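Local coordinates for protein endo-1,4-beta-xylanase D (Paenibacillus polymyxa, PDB 1W0N) that belongs to a xylan-degrading enzyme and here comprises its family 36 carbohydrate-binding module, a calcium-dependent domain that probably binds xylan chains, at residues 13-17 and 18-22; 74-78 and 79-83. All coordinates share one frame; numbering follows the deposited sequence.

Contact 1 (13-17 and 18-22); sequences TKVEA and ENMKI. With CA (calcium ion), chain B.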
# COMPACT_ATOMS: atom_id res chain seq x y z
N THR A 13 4.96 13.84 -0.96
CA THR A 13 3.65 13.75 -0.32
C THR A 13 3.59 12.41 0.36
O THR A 13 3.73 11.40 -0.29
CB THR A 13 2.48 13.88 -1.32
OG1 THR A 13 2.35 15.23 -1.80
CG2 THR A 13 1.12 13.56 -0.70
N LYS A 14 3.41 12.46 1.65
CA LYS A 14 3.35 11.27 2.49
C LYS A 14 1.99 11.17 3.12
O LYS A 14 1.50 12.16 3.68
CB LYS A 14 4.44 11.35 3.57
CG LYS A 14 4.58 10.29 4.48
CD LYS A 14 5.80 10.48 5.38
CE LYS A 14 5.95 9.37 6.36
NZ LYS A 14 7.08 9.53 7.28
N VAL A 15 1.36 10.01 3.03
CA VAL A 15 0.07 9.76 3.65
C VAL A 15 0.19 8.50 4.51
O VAL A 15 0.65 7.45 4.05
CB VAL A 15 -1.05 9.59 2.60
CG1 VAL A 15 -2.38 9.32 3.27
CG2 VAL A 15 -1.15 10.84 1.74
N GLU A 16 -0.18 8.64 5.78
CA GLU A 16 -0.13 7.52 6.71
C GLU A 16 -1.28 6.56 6.45
O GLU A 16 -2.43 6.98 6.28
CB GLU A 16 -0.21 8.04 8.14
CG GLU A 16 0.93 8.94 8.56
CD GLU A 16 2.27 8.26 8.71
OE1 GLU A 16 2.31 7.01 8.73
OE2 GLU A 16 3.29 8.96 8.82
N ALA A 17 -0.99 5.25 6.42
CA ALA A 17 -2.04 4.27 6.17
C ALA A 17 -3.17 4.38 7.19
O ALA A 17 -4.35 4.22 6.84
CB ALA A 17 -1.45 2.87 6.17
N GLU A 18 -2.81 4.64 8.45
CA GLU A 18 -3.76 4.72 9.53
C GLU A 18 -4.71 5.92 9.39
O GLU A 18 -5.69 5.98 10.13
CB GLU A 18 -3.05 4.71 10.88
CG GLU A 18 -2.05 5.83 11.14
CD GLU A 18 -0.61 5.56 10.69
OE1 GLU A 18 -0.40 4.83 9.68
OE2 GLU A 18 0.33 6.10 11.31
N ASN A 19 -4.44 6.84 8.46
CA ASN A 19 -5.33 7.96 8.18
C ASN A 19 -6.19 7.75 6.93
O ASN A 19 -6.97 8.64 6.57
CB ASN A 19 -4.52 9.25 8.05
CG ASN A 19 -3.88 9.65 9.36
OD1 ASN A 19 -4.39 9.31 10.44
ND2 ASN A 19 -2.80 10.39 9.28
N MET A 20 -6.07 6.60 6.30
CA MET A 20 -6.84 6.27 5.10
C MET A 20 -8.15 5.61 5.46
O MET A 20 -8.39 5.22 6.61
CB MET A 20 -6.00 5.33 4.21
CG MET A 20 -4.72 5.95 3.72
SD MET A 20 -3.84 4.75 2.71
CE MET A 20 -2.29 5.62 2.44
N LYS A 21 -9.02 5.45 4.47
CA LYS A 21 -10.20 4.62 4.62
C LYS A 21 -9.75 3.16 4.69
O LYS A 21 -8.89 2.74 3.91
CB LYS A 21 -11.16 4.81 3.45
CG LYS A 21 -12.44 4.09 3.58
CD LYS A 21 -13.36 4.36 2.41
CE LYS A 21 -14.62 3.56 2.44
NZ LYS A 21 -15.29 3.71 3.75
N ILE A 22 -10.29 2.41 5.65
CA ILE A 22 -9.94 1.02 5.88
C ILE A 22 -11.17 0.21 5.58
O ILE A 22 -12.24 0.47 6.15
CB ILE A 22 -9.48 0.81 7.33
CG1 ILE A 22 -8.30 1.69 7.68
CG2 ILE A 22 -9.16 -0.66 7.56
CD1 ILE A 22 -7.94 1.73 9.13
CA CA B . 2.06 5.01 9.83
O HOH W 1 -1.52 11.11 6.70
O HOH W 2 3.51 5.94 11.53
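Glu16 and Glu18 run side by side and point the same way, so that both carboxylates reach one calcium ion with their planes turned 54° apart. Glu16 gives a single oxygen, OE1, 2.3 Å from the calcium; Glu18 holds it with both, OE1 and OE2 each 2.5 Å away. CG of Glu18 sits between its backbone N and carbonyl carbon (chi1 60°), and a bend at chi2 brings the carboxylate back against CB of Glu16. OE1 of Glu16 and OE2 of Glu18 lie 3.4 Å apart, and the calcium they share probably offsets the repulsion of their charges. Water 2 and the backbone oxygens of Asp35 and Asp125 also bind the ion, which ties this 3-10 turn, following strand 13-16 of the beta-sandwich, to two other chain segments. The turn is made by Asn19 N bonding to Glu16 O (3.0 Å) and Met20 N to Ala17 O, each donor standing above the carbonyl plane. The Asn19 amide, nearly perpendicular to the Glu16 carboxylate, lays ND2 beside CB of Glu16, and water 1 accepts from both ND2 and Glu16 N. The extended Met20 chain crosses Val15, its CE 3.8 Å from Val15 CG1; both side chains also touch Ile127.

Contact 2 (74-78 and 79-83); sequences DLVIG and GVTVG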
# COMPACT_ATOMS: atom_id res chain seq x y z
N ASP A 74 -0.63 -4.93 -3.76
CA ASP A 74 -0.90 -4.20 -4.99
C ASP A 74 -1.14 -2.72 -4.71
O ASP A 74 -1.81 -2.37 -3.73
CB ASP A 74 -2.16 -4.73 -5.66
CG ASP A 74 -1.97 -6.05 -6.41
OD1 ASP A 74 -0.84 -6.46 -6.63
OD2 ASP A 74 -2.99 -6.67 -6.80
N LEU A 75 -0.62 -1.89 -5.60
CA LEU A 75 -0.94 -0.48 -5.65
C LEU A 75 -1.88 -0.24 -6.82
O LEU A 75 -1.55 -0.57 -7.96
CB LEU A 75 0.33 0.35 -5.82
CG LEU A 75 0.13 1.84 -6.01
CD1 LEU A 75 -0.55 2.48 -4.82
CD2 LEU A 75 1.47 2.52 -6.29
N VAL A 76 -3.04 0.34 -6.51
CA VAL A 76 -4.07 0.62 -7.49
C VAL A 76 -4.23 2.15 -7.53
O VAL A 76 -4.45 2.78 -6.50
CB VAL A 76 -5.37 -0.07 -7.15
CG1 VAL A 76 -6.32 -0.04 -8.33
CG2 VAL A 76 -5.12 -1.51 -6.68
N ILE A 77 -4.07 2.74 -8.71
CA ILE A 77 -4.25 4.19 -8.89
C ILE A 77 -5.32 4.37 -9.94
O ILE A 77 -5.17 3.93 -11.08
CB ILE A 77 -2.94 4.89 -9.34
CG1 ILE A 77 -1.83 4.67 -8.32
CG2 ILE A 77 -3.21 6.39 -9.55
CD1 ILE A 77 -0.50 5.27 -8.72
N GLY A 78 -6.42 5.02 -9.58
CA GLY A 78 -7.50 5.22 -10.50
C GLY A 78 -8.03 3.94 -11.08
O GLY A 78 -8.39 3.92 -12.26
N GLY A 79 -8.06 2.88 -10.27
CA GLY A 79 -8.54 1.59 -10.68
C GLY A 79 -7.55 0.72 -11.44
O GLY A 79 -7.88 -0.43 -11.71
N VAL A 80 -6.37 1.25 -11.73
CA VAL A 80 -5.36 0.50 -12.45
C VAL A 80 -4.37 -0.07 -11.45
O VAL A 80 -3.78 0.68 -10.69
CB VAL A 80 -4.59 1.40 -13.45
CG1 VAL A 80 -3.55 0.60 -14.20
CG2 VAL A 80 -5.51 2.13 -14.40
N THR A 81 -4.15 -1.39 -11.49
CA THR A 81 -3.09 -1.98 -10.67
C THR A 81 -1.78 -1.69 -11.37
O THR A 81 -1.51 -2.22 -12.44
CB THR A 81 -3.29 -3.48 -10.47
OG1 THR A 81 -4.52 -3.72 -9.75
CG2 THR A 81 -2.16 -4.07 -9.65
N VAL A 82 -0.97 -0.82 -10.77
CA VAL A 82 0.24 -0.30 -11.41
C VAL A 82 1.49 -1.09 -11.04
O VAL A 82 2.53 -0.92 -11.69
CB VAL A 82 0.47 1.19 -11.12
CG1 VAL A 82 -0.70 2.03 -11.63
CG2 VAL A 82 0.74 1.44 -9.64
N GLY A 83 1.40 -1.94 -10.03
CA GLY A 83 2.54 -2.73 -9.59
C GLY A 83 2.24 -3.28 -8.20
O GLY A 83 1.19 -3.01 -7.63
O HOH W 3 -5.15 -5.28 -7.85
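A beta-hairpin with a two-residue loop joins strands 70-77 and 80-88 here, turning through a type I' turn from Ile77 to Val80 at the rim of the five-stranded sheet. Gly78 and Gly79 both have positive phi, and a side chain on Gly79 would run into the carbonyl oxygen of Gly78. Ile77 and Val80 close the turn with a reciprocal pair, Ile77 N to Val80 O at 2.9 Å and Val80 N to Ile77 O at 3.0 Å. Further along, Leu75 faces two residues at once: its O accepts from Val82 N while its N donates to Gly83 O in an almost straight bond (177°). Val82 and Gly83 together stand opposite Leu75, as in a beta bulge. CG2 of Val82 stands between its backbone N and carbonyl carbon (chi1 of -60° for CG1), and packs against CD2 of Leu75 at 3.6 Å and also meets CD1 of Ile77; Ile100 adds to this apolar side. On the other face, Val76 lies across from Thr81 in a non-hydrogen-bonded pair; Val76 CG1 is 3.4 Å from Gly79 C, and Val76 CG2 is near Thr81 OG1. Asp74 crosses the Thr81 methyl with its carboxylate, while its OD1 is taken by Thr114. An alanine in place of Asp74 would probably leave the Thr114 hydroxyl without this partner and uncover one side of the Thr81 methyl. Water 3 donates to Asp74 OD2 at 2.8 Å and also lies unusually close to Thr81 OG1.

How the contacts relate
Contacts 1 and 2 meet the same five-stranded antiparallel sheet at opposite edges. Contact 1 passes from strand 13-16 of the other, six-stranded sheet, where it pairs with strand 122-130, into strand 21-23 on one border of the five-stranded one; contact 2 is the hairpin that brings strand 80-88 to the other border. Their centres are about 16 Å apart and their nearest atoms about 8 Å, so they do not touch; strands 45-52, 107-113 and 70-77 fill the order between the two border strands. Contact 1 holds the calcium directly. Contact 2 binds no metal, and the side chain of Asp74 stays about 14 Å from the magnesium ion, whose site includes Tyr40 and Asp121.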